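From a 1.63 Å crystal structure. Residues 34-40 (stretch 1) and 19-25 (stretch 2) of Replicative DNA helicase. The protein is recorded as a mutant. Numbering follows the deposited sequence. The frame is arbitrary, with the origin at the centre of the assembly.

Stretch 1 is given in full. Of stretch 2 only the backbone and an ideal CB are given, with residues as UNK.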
# COMPACT_ATOMS: atom_id res chain seq x y z
N THR A 34 -10.82 8.93 2.60
CA THR A 34 -9.73 9.88 2.80
C THR A 34 -9.35 10.47 1.45
O THR A 34 -9.37 9.77 0.43
CB THR A 34 -8.52 9.20 3.49
OG1 THR A 34 -7.57 10.20 3.89
CG2 THR A 34 -7.85 8.19 2.59
N ARG A 35 -9.06 11.76 1.43
CA ARG A 35 -8.86 12.47 0.17
C ARG A 35 -7.39 12.42 -0.24
O ARG A 35 -6.49 12.50 0.59
CB ARG A 35 -9.32 13.93 0.31
CG ARG A 35 -9.26 14.77 -0.95
CD ARG A 35 -9.65 16.20 -0.61
NE ARG A 35 -9.74 17.06 -1.79
CZ ARG A 35 -8.70 17.64 -2.38
NH1 ARG A 35 -7.47 17.44 -1.92
NH2 ARG A 35 -8.89 18.42 -3.44
N VAL A 36 -7.16 12.28 -1.54
CA VAL A 36 -5.80 12.31 -2.07
C VAL A 36 -5.37 13.76 -2.18
O VAL A 36 -6.05 14.57 -2.83
CB VAL A 36 -5.75 11.58 -3.42
CG1 VAL A 36 -4.37 11.69 -4.06
CG2 VAL A 36 -6.15 10.11 -3.23
N VAL A 37 -4.28 14.12 -1.50
CA VAL A 37 -3.81 15.49 -1.53
C VAL A 37 -2.66 15.68 -2.52
O VAL A 37 -2.38 16.82 -2.91
CB VAL A 37 -3.39 15.98 -0.12
CG1 VAL A 37 -4.60 16.02 0.80
CG2 VAL A 37 -2.33 15.08 0.46
N ALA A 38 -2.01 14.60 -2.94
CA ALA A 38 -0.93 14.68 -3.91
C ALA A 38 -0.76 13.31 -4.54
O ALA A 38 -1.12 12.28 -3.95
CB ALA A 38 0.38 15.15 -3.27
N ALA A 39 -0.22 13.30 -5.75
CA ALA A 39 -0.00 12.05 -6.46
C ALA A 39 1.12 12.26 -7.46
O ALA A 39 1.06 13.19 -8.28
CB ALA A 39 -1.28 11.59 -7.17
N THR A 40 2.15 11.42 -7.40
CA THR A 40 3.32 11.63 -8.23
C THR A 40 3.02 11.29 -9.69
O THR A 40 2.01 10.65 -10.01
CB THR A 40 4.49 10.76 -7.77
OG1 THR A 40 4.16 9.37 -7.91
CG2 THR A 40 4.84 11.06 -6.32
N UNK A 19 -4.92 5.17 -11.94
CA UNK A 19 -6.05 6.04 -12.20
C UNK A 19 -6.31 7.05 -11.08
O UNK A 19 -7.30 7.78 -11.15
CB UNK A 19 -7.30 5.19 -12.43
N UNK A 20 -5.45 7.12 -10.07
CA UNK A 20 -5.69 8.03 -8.95
C UNK A 20 -5.27 9.44 -9.33
O UNK A 20 -4.19 9.65 -9.89
CB UNK A 20 -4.94 7.57 -7.70
N UNK A 21 -6.11 10.43 -9.00
CA UNK A 21 -5.79 11.83 -9.20
C UNK A 21 -6.02 12.60 -7.90
O UNK A 21 -6.73 12.14 -7.00
CB UNK A 21 -6.63 12.42 -10.34
N UNK A 22 -5.37 13.77 -7.80
CA UNK A 22 -5.57 14.64 -6.65
C UNK A 22 -7.06 14.93 -6.50
O UNK A 22 -7.75 15.24 -7.48
CB UNK A 22 -4.77 15.94 -6.80
N UNK A 23 -7.56 14.82 -5.27
CA UNK A 23 -8.96 15.05 -4.98
C UNK A 23 -9.81 13.80 -4.95
O UNK A 23 -10.94 13.86 -4.45
CB UNK A 23 -9.54 16.02 -6.01
N UNK A 24 -9.31 12.68 -5.47
CA UNK A 24 -10.03 11.42 -5.38
C UNK A 24 -10.09 10.95 -3.93
O UNK A 24 -9.21 11.24 -3.12
CB UNK A 24 -9.37 10.36 -6.26
N UNK A 25 -11.14 10.18 -3.61
CA UNK A 25 -11.29 9.56 -2.30
C UNK A 25 -10.79 8.12 -2.34
O UNK A 25 -11.25 7.32 -3.17
CB UNK A 25 -12.75 9.61 -1.84

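Position 19 lies beyond the reach of stretch 1: nothing there comes within 5.5 Å of its ideal CB, so almost any side chain would do. It is Asp19, which makes no contact with the strand.

At position 20 the CA-to-CB bond points toward stretch 1, and the ideal CB sits 5.3 Å from Val36 CG2 and 5.5 Å from Ala39 CB. Those methyl groups offer no polar partner, and the gap invites a compact or medium aliphatic side chain such as valine, isoleucine or leucine. The residue is Val20; its CG1 packs 3.9 Å from Val36 CG2, an apolar contact.

Position 21 points its CB away from the strand and leaves the choice wide. Its carbonyl, however, opens a type II turn running to position 24, whose backbone N lies 3.0 Å from the O of 21 in a hydrogen bond. It is Ala21, clear of the strand.

Position 22, with phi/psi of -55/134, is the first of the two central turn residues. Its CB points sideways, 4.4 Å from Val36 O and 4.9 Å from Ala38 N, along the strand's backbone. An aliphatic chain could cover this stretch. Val22 spreads its two methyls: CG2 lies 3.8 Å from Ala38 CA, while CG1 reaches to 3.9 Å from Val37 O.

Position 23 has phi/psi of 96/-15, the left-handed corner of a type II turn. An ideal CB would be jammed against the preceding carbonyl O and would stand 3.6 Å from Arg35 NH2, so glycine is called for. Gly23 leaves its CA bare beneath one face of the Arg35 guanidinium, 3.7 Å from Arg35 CZ, and its N donates a 2.9 Å hydrogen bond to Val36 O.

At position 24 the backbone O accepts a 2.8 Å hydrogen bond from Val36 N. The CB points sideways, 4.4 Å from Val36 CG2, but the turn's own free amide at 21 makes a short acceptor, Asp or Asn, attractive. Asp24, with chi1 in m, leads its end away from the strand, and its OD2 accepts a 2.9 Å hydrogen bond from Ala21 N, bracing the turn.

Position 25 pairs with Arg35 as an antiparallel, non-hydrogen-bonded bridge, and their side chains share a face of the sheet. Beside an arginine, an acidic or polar chain would suit, as would many others. Glu25 is found, its CA 3.3 Å from Thr34 O in a CA-H...O contact; its carboxylate forms no salt bridge with Arg35.

Stretch 2 19-25: DVAVGDE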
# COMPACT_ATOMS: atom_id res chain seq x y z
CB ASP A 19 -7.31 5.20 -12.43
CG ASP A 19 -7.52 4.84 -13.88
OD1 ASP A 19 -6.78 5.35 -14.75
OD2 ASP A 19 -8.44 4.05 -14.16
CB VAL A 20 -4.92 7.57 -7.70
CG1 VAL A 20 -5.06 8.61 -6.61
CG2 VAL A 20 -5.46 6.25 -7.22
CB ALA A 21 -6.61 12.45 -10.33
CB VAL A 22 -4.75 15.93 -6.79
CG1 VAL A 22 -5.13 16.93 -5.70
CG2 VAL A 22 -3.27 15.62 -6.74
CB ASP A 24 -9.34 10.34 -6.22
CG ASP A 24 -9.50 10.56 -7.70
OD1 ASP A 24 -10.18 11.53 -8.10
OD2 ASP A 24 -8.92 9.76 -8.48
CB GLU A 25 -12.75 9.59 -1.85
CG GLU A 25 -13.24 10.97 -1.42
CD GLU A 25 -14.59 10.92 -0.75
OE1 GLU A 25 -15.42 10.08 -1.14
OE2 GLU A 25 -14.83 11.74 0.16
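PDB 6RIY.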